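Local coordinates for protein acetyl xylan esterase (Metagenome, PDB 6XYC) that acts as a bifunctional feruloyl and acetyl xylan esterase of the alpha/beta hydrolase type, probably removing acetyl and feruloyl groups from complex natural xylans, at residues A[14-18]-A[96-100]; A[28-32]-A[107-111]; A[84-88]-A[205-209]. One frame throughout, in Å; residues are numbered along the deposited sequence.

How the interactions relate
From the N terminus, the first half of each contact comes before any second half: 14-18, 28-32 and 84-88, then 96-100, 107-111 and 205-209. Every pair of interactions therefore crosses, and none nests. Interaction 1 closes the chain from strand 8-16 onto helix 89-103. Interaction 2 closes it from strand 26-32 onto the turn after that helix. These two touch: Tyr100 OH and Tyr108 OH lie 2.7 Å apart, a probable hydrogen bond, and strands 8-16 and 26-32 are neighbours in the sheet. Interaction 3 ties the loop before helix 89-103 to helix 203-208. Its centre is about 31 Å from that of interaction 2, across the molecule.

Interaction 1 (A[14-18]-A[96-100]); sequences NVNYA and AAIRY
Tyr17 O and Ala96 O are bridged by water 2, which donates to both. It lies 2.7 Å from Tyr17 O and 2.7 Å from Ala96 O, and so joins helix 89-103 to the loop just past strand 8-16. Ala96 O is gripped a second time by Tyr100 N, in a helix bond. The side chains pack next to this bridge. Tyr17 has CG between its backbone N and carbonyl carbon (chi1 62°), which lays the ring over the helix. Ala97 CB sits 3.8 Å from the centroid of the Tyr17 ring, almost exactly on the ring normal (1° off), a CH-pi contact. Ala96 CB touches Tyr17 CE1. The Tyr17 hydroxyl goes on to bond Asn78 O. Tyr100, with CG anti to its N (chi1 178°), reaches toward 14-18. Tyr17 CA lies over its face, 4.1 Å from the Tyr100 ring centroid. Val15 CG1 presses on the phenol end, with a tight 3.1 Å to Tyr100 OH, and the two side chains cross at about a right angle. That hydroxyl also bonds Tyr108 OH. Water 1 donates to Asn16 O at 2.8 Å. A longer bond of 3.3 Å runs between water 1 and Tyr100 OH. Asn16 OD1 accepts from Ala18 N, an Asx turn where the chain leaves the strand, while ND2 holds Asp20. The chemistry implies a join of two kinds: aromatic and methyl groups supply direct contact, while bound water links the carbonyls of Tyr17 and Ala96.

Interaction 2 (A[28-32]-A[107-111]); sequences DIYLP and KYNID
This is an apolar contact of Ile29 and Leu31, on strand 26-32, with Tyr108, Asn109 and Ile110, which lead from helix 89-103 into strand 110-111. The main feature is a methyl on an aromatic face. Ile29 CD1 stands 3.5 Å from the centroid of the Tyr108 ring, only 2° off its normal. Ile29 has CG1 beside its backbone N (chi1 -59°) and is extended beyond it, which carries CD1 out over the middle of the ring. Lys107 CG packs over the opposite face, and the ring is sandwiched between two aliphatic groups. Trp12 meets the ring edge-to-face. In the mixed sheet of this alpha/beta hydrolase, strands 73-77 and 39-45 lie between strand 26-32 and strand 110-111. The contact spans them on one face, with Leu31 and Ile110 both resting on Ala73. Leu31 straddles a carbonyl: CD1 and CD2 each lie 3.4 Å from Tyr108 O. CD1 also meets Asn109 CB at 4.1 Å, the two side chains crossing at about a right angle. Looser contacts join Ile110 CD1 to Ile29 CG2 at 4.3 Å and Ile110 CG1 to Leu31 CD2 at 4.4 Å.

Interaction 3 (A[84-88]-A[205-209]); sequences EAIWP and WVKLI
Trp87 turns CG away from its backbone N (chi1 -167°), and Ile209 has CG1 between N and carbonyl carbon (chi1 63°), which leaves CG2 beside the N, where it meets the indole. In this alpha/beta hydrolase Trp87 lies in the loop between strand 73-77 and helix 89-103. Its partner helix 203-208 belongs to the insertion between strands 164-168 and 222-227, where many relatives carry a cap. Ile209 CG2 sits over the five-membered ring, 3.4 Å from its centroid. Pro88 follows a cis peptide and stands at the N-cap position of helix 89-103; its CB lies over the opposite face, toward the rim. Trp87 NE1 donates to Leu208 O at 2.8 Å. The bond is bent (131° at the hydrogen), and NE1 lies well above the carbonyl plane. Phe129 also meets the indole, edge-to-face. A phenylalanine here would probably leave Leu208 O without its indole donor and give Ile209 CG2 a smaller surface to rest on. Ile209 O accepts from His125 NE2. Ile86 CD1 touches Trp205 CH2 at 4.2 Å. The rim of the Trp205 indole points at the loop backbone, with Trp205 CZ3 3.7 Å from Trp87 O, which lies near the indole plane.

Interaction 1 (A[14-18]-A[96-100])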
# COMPACT_ATOMS: atom_id res chain seq x y z
N ASN A 14 -7.54 8.68 14.61
CA ASN A 14 -8.36 9.63 13.86
C ASN A 14 -7.68 11.00 13.77
O ASN A 14 -8.27 12.04 14.08
CB ASN A 14 -9.76 9.73 14.47
CG ASN A 14 -10.59 8.49 14.18
OD1 ASN A 14 -10.78 8.12 13.02
ND2 ASN A 14 -11.06 7.83 15.23
N VAL A 15 -6.43 10.97 13.32
CA VAL A 15 -5.68 12.17 12.98
C VAL A 15 -5.89 12.43 11.49
O VAL A 15 -5.61 11.57 10.66
CB VAL A 15 -4.19 12.00 13.30
CG1 VAL A 15 -3.41 13.20 12.84
CG2 VAL A 15 -4.01 11.73 14.80
N ASN A 16 -6.43 13.60 11.16
CA ASN A 16 -6.65 13.95 9.76
C ASN A 16 -5.32 14.37 9.14
O ASN A 16 -4.60 15.20 9.70
CB ASN A 16 -7.68 15.07 9.64
CG ASN A 16 -8.07 15.33 8.20
OD1 ASN A 16 -7.40 16.09 7.49
ND2 ASN A 16 -9.15 14.69 7.75
N TYR A 17 -4.99 13.79 7.98
CA TYR A 17 -3.73 14.07 7.32
C TYR A 17 -3.88 15.00 6.12
O TYR A 17 -2.87 15.37 5.52
CB TYR A 17 -3.05 12.76 6.89
CG TYR A 17 -3.80 11.90 5.89
CD1 TYR A 17 -3.86 12.26 4.54
CD2 TYR A 17 -4.42 10.72 6.28
CE1 TYR A 17 -4.53 11.48 3.63
CE2 TYR A 17 -5.10 9.94 5.37
CZ TYR A 17 -5.15 10.32 4.05
OH TYR A 17 -5.83 9.54 3.13
N ALA A 18 -5.10 15.38 5.76
CA ALA A 18 -5.34 16.23 4.60
C ALA A 18 -5.84 17.62 4.98
O ALA A 18 -6.30 18.37 4.10
CB ALA A 18 -6.35 15.58 3.65
N ALA A 96 -0.55 11.92 0.26
CA ALA A 96 -0.78 12.95 1.27
C ALA A 96 -0.51 12.41 2.67
O ALA A 96 0.04 13.11 3.52
CB ALA A 96 -2.21 13.48 1.17
N ALA A 97 -0.91 11.16 2.92
CA ALA A 97 -0.63 10.57 4.22
C ALA A 97 0.87 10.45 4.45
O ALA A 97 1.36 10.72 5.55
CB ALA A 97 -1.28 9.19 4.33
N ILE A 98 1.62 10.03 3.43
CA ILE A 98 3.07 9.91 3.54
C ILE A 98 3.68 11.27 3.87
O ILE A 98 4.55 11.39 4.75
CB ILE A 98 3.66 9.33 2.25
CG1 ILE A 98 3.24 7.87 2.06
CG2 ILE A 98 5.18 9.45 2.28
CD1 ILE A 98 3.41 7.38 0.65
N ARG A 99 3.27 12.31 3.14
CA ARG A 99 3.80 13.64 3.39
C ARG A 99 3.49 14.11 4.81
O ARG A 99 4.32 14.75 5.46
CB ARG A 99 3.22 14.63 2.37
CG ARG A 99 3.66 14.39 0.93
CD ARG A 99 3.35 15.60 0.06
NE ARG A 99 1.92 15.90 -0.02
CZ ARG A 99 1.10 15.41 -0.94
NH1 ARG A 99 1.55 14.59 -1.87
NH2 ARG A 99 -0.19 15.74 -0.93
N TYR A 100 2.29 13.79 5.30
CA TYR A 100 1.92 14.18 6.65
C TYR A 100 2.82 13.52 7.68
O TYR A 100 3.28 14.16 8.63
CB TYR A 100 0.46 13.83 6.92
CG TYR A 100 0.04 14.17 8.33
CD1 TYR A 100 0.21 13.28 9.37
CD2 TYR A 100 -0.52 15.41 8.62
CE1 TYR A 100 -0.16 13.60 10.66
CE2 TYR A 100 -0.89 15.74 9.89
CZ TYR A 100 -0.72 14.83 10.92
OH TYR A 100 -1.10 15.16 12.19
O HOH W 1 -3.96 16.71 12.02
O HOH W 2 -0.68 15.67 3.89

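Interaction 2 (A[28-32]-A[107-111])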
# COMPACT_ATOMS: atom_id res chain seq x y z
N ASP A 28 -4.37 6.46 11.93
CA ASP A 28 -4.05 6.12 13.31
C ASP A 28 -2.55 5.88 13.41
O ASP A 28 -1.94 5.29 12.51
CB ASP A 28 -4.82 4.88 13.77
CG ASP A 28 -6.31 5.01 13.58
OD1 ASP A 28 -6.83 6.15 13.66
OD2 ASP A 28 -6.96 3.97 13.35
N ILE A 29 -1.95 6.32 14.52
CA ILE A 29 -0.52 6.17 14.74
C ILE A 29 -0.31 5.42 16.05
O ILE A 29 -0.87 5.80 17.08
CB ILE A 29 0.20 7.53 14.78
CG1 ILE A 29 0.00 8.29 13.47
CG2 ILE A 29 1.68 7.34 15.06
CD1 ILE A 29 0.51 9.71 13.50
N TYR A 30 0.51 4.37 16.02
CA TYR A 30 0.85 3.58 17.20
C TYR A 30 2.37 3.49 17.32
O TYR A 30 3.06 3.24 16.33
CB TYR A 30 0.27 2.16 17.12
CG TYR A 30 -1.23 2.10 16.94
CD1 TYR A 30 -2.07 2.07 18.04
CD2 TYR A 30 -1.80 2.06 15.67
CE1 TYR A 30 -3.44 2.01 17.88
CE2 TYR A 30 -3.17 2.00 15.51
CZ TYR A 30 -3.99 1.97 16.62
OH TYR A 30 -5.35 1.91 16.47
N LEU A 31 2.89 3.69 18.55
CA LEU A 31 4.31 3.51 18.82
C LEU A 31 4.53 2.25 19.65
O LEU A 31 3.71 1.94 20.52
CB LEU A 31 4.90 4.72 19.55
CG LEU A 31 4.60 6.09 18.95
CD1 LEU A 31 5.20 7.20 19.82
CD2 LEU A 31 5.10 6.19 17.52
N PRO A 32 5.64 1.53 19.44
CA PRO A 32 5.80 0.23 20.12
C PRO A 32 5.80 0.35 21.63
O PRO A 32 6.17 1.37 22.21
CB PRO A 32 7.15 -0.28 19.60
CG PRO A 32 7.37 0.44 18.30
CD PRO A 32 6.71 1.79 18.47
N LYS A 107 6.91 15.29 15.89
CA LYS A 107 5.80 15.41 16.83
C LYS A 107 5.34 14.05 17.33
O LYS A 107 4.82 13.95 18.45
CB LYS A 107 4.65 16.16 16.16
CG LYS A 107 3.25 15.80 16.65
CD LYS A 107 3.03 16.19 18.11
CE LYS A 107 2.06 15.23 18.78
NZ LYS A 107 1.99 15.41 20.26
N TYR A 108 5.51 12.99 16.54
CA TYR A 108 5.04 11.66 16.90
C TYR A 108 6.17 10.73 17.31
O TYR A 108 5.96 9.52 17.43
CB TYR A 108 4.24 11.06 15.73
CG TYR A 108 2.98 11.85 15.40
CD1 TYR A 108 1.89 11.83 16.26
CD2 TYR A 108 2.88 12.59 14.23
CE1 TYR A 108 0.74 12.54 15.96
CE2 TYR A 108 1.73 13.30 13.92
CZ TYR A 108 0.66 13.27 14.80
OH TYR A 108 -0.48 13.98 14.51
N ASN A 109 7.37 11.27 17.55
CA ASN A 109 8.54 10.47 17.92
C ASN A 109 8.90 9.48 16.82
O ASN A 109 9.36 8.37 17.10
CB ASN A 109 8.32 9.73 19.24
CG ASN A 109 8.06 10.67 20.39
OD1 ASN A 109 8.33 11.87 20.31
ND2 ASN A 109 7.55 10.13 21.49
N ILE A 110 8.68 9.86 15.57
CA ILE A 110 8.96 9.01 14.42
C ILE A 110 10.29 9.43 13.81
O ILE A 110 10.57 10.63 13.66
CB ILE A 110 7.82 9.07 13.39
CG1 ILE A 110 6.59 8.32 13.93
CG2 ILE A 110 8.28 8.47 12.08
CD1 ILE A 110 5.32 8.62 13.19
N ASP A 111 11.13 8.44 13.49
CA ASP A 111 12.39 8.64 12.78
C ASP A 111 12.11 8.61 11.28
O ASP A 111 11.93 7.53 10.71
CB ASP A 111 13.38 7.54 13.18
CG ASP A 111 14.72 7.69 12.49
OD1 ASP A 111 15.65 6.96 12.87
OD2 ASP A 111 14.84 8.52 11.57

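Interaction 3 (A[84-88]-A[205-209])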
# COMPACT_ATOMS: atom_id res chain seq x y z
N GLU A 84 -16.78 7.15 -4.19
CA GLU A 84 -16.89 8.59 -3.96
C GLU A 84 -15.88 9.41 -4.75
O GLU A 84 -16.11 10.61 -4.95
CB GLU A 84 -16.73 8.91 -2.46
CG GLU A 84 -15.34 8.73 -1.89
CD GLU A 84 -15.29 8.95 -0.38
OE1 GLU A 84 -15.80 9.99 0.09
OE2 GLU A 84 -14.74 8.09 0.34
N ALA A 85 -14.80 8.80 -5.23
CA ALA A 85 -13.80 9.51 -6.02
C ALA A 85 -13.06 8.48 -6.86
O ALA A 85 -12.63 7.45 -6.33
CB ALA A 85 -12.81 10.26 -5.12
N ILE A 86 -12.91 8.75 -8.16
CA ILE A 86 -12.28 7.75 -9.02
C ILE A 86 -10.77 7.99 -9.03
O ILE A 86 -10.29 9.01 -8.54
CB ILE A 86 -12.87 7.76 -10.44
CG1 ILE A 86 -12.59 9.07 -11.17
CG2 ILE A 86 -14.37 7.48 -10.40
CD1 ILE A 86 -12.77 8.97 -12.67
N TRP A 87 -10.04 7.02 -9.56
CA TRP A 87 -8.60 7.15 -9.72
C TRP A 87 -8.26 8.49 -10.37
O TRP A 87 -8.94 8.90 -11.32
CB TRP A 87 -8.10 5.98 -10.59
CG TRP A 87 -6.63 5.74 -10.63
CD1 TRP A 87 -5.81 5.94 -11.70
CD2 TRP A 87 -5.81 5.20 -9.59
NE1 TRP A 87 -4.52 5.57 -11.38
CE2 TRP A 87 -4.50 5.11 -10.09
CE3 TRP A 87 -6.06 4.79 -8.27
CZ2 TRP A 87 -3.43 4.64 -9.32
CZ3 TRP A 87 -5.00 4.33 -7.51
CH2 TRP A 87 -3.71 4.25 -8.04
N PRO A 88 -7.21 9.18 -9.91
CA PRO A 88 -6.19 8.76 -8.94
C PRO A 88 -6.39 9.23 -7.49
O PRO A 88 -5.40 9.38 -6.77
CB PRO A 88 -4.92 9.39 -9.49
CG PRO A 88 -5.44 10.74 -10.07
CD PRO A 88 -6.87 10.48 -10.53
N TRP A 205 -6.62 3.61 -19.11
CA TRP A 205 -6.98 3.56 -17.69
C TRP A 205 -6.36 2.33 -17.03
O TRP A 205 -5.79 2.42 -15.94
CB TRP A 205 -8.50 3.55 -17.53
CG TRP A 205 -9.11 4.91 -17.60
CD1 TRP A 205 -9.81 5.45 -18.64
CD2 TRP A 205 -9.08 5.92 -16.57
NE1 TRP A 205 -10.22 6.73 -18.32
CE2 TRP A 205 -9.77 7.04 -17.06
CE3 TRP A 205 -8.52 5.98 -15.29
CZ2 TRP A 205 -9.93 8.20 -16.32
CZ3 TRP A 205 -8.68 7.14 -14.55
CH2 TRP A 205 -9.38 8.23 -15.07
N VAL A 206 -6.45 1.17 -17.69
CA VAL A 206 -5.93 -0.05 -17.10
C VAL A 206 -4.42 0.07 -16.88
O VAL A 206 -3.89 -0.40 -15.87
CB VAL A 206 -6.27 -1.27 -17.98
CG1 VAL A 206 -5.51 -2.51 -17.49
CG2 VAL A 206 -7.77 -1.53 -17.97
N LYS A 207 -3.72 0.69 -17.82
CA LYS A 207 -2.28 0.86 -17.65
C LYS A 207 -1.98 1.75 -16.45
O LYS A 207 -1.05 1.48 -15.68
CB LYS A 207 -1.64 1.45 -18.91
CG LYS A 207 -0.11 1.52 -18.82
CD LYS A 207 0.52 2.21 -20.02
CE LYS A 207 2.04 2.03 -19.98
NZ LYS A 207 2.76 2.90 -20.94
N LEU A 208 -2.76 2.82 -16.27
CA LEU A 208 -2.46 3.82 -15.26
C LEU A 208 -2.93 3.44 -13.86
O LEU A 208 -2.59 4.14 -12.90
CB LEU A 208 -3.08 5.17 -15.65
CG LEU A 208 -2.50 5.82 -16.91
CD1 LEU A 208 -3.18 7.12 -17.21
CD2 LEU A 208 -0.98 6.01 -16.74
N ILE A 209 -3.72 2.37 -13.71
CA ILE A 209 -4.02 1.83 -12.39
C ILE A 209 -3.16 0.62 -12.05
O ILE A 209 -3.31 0.04 -10.97
CB ILE A 209 -5.51 1.46 -12.24
CG1 ILE A 209 -5.91 0.36 -13.21
CG2 ILE A 209 -6.38 2.70 -12.41
CD1 ILE A 209 -7.26 -0.24 -12.93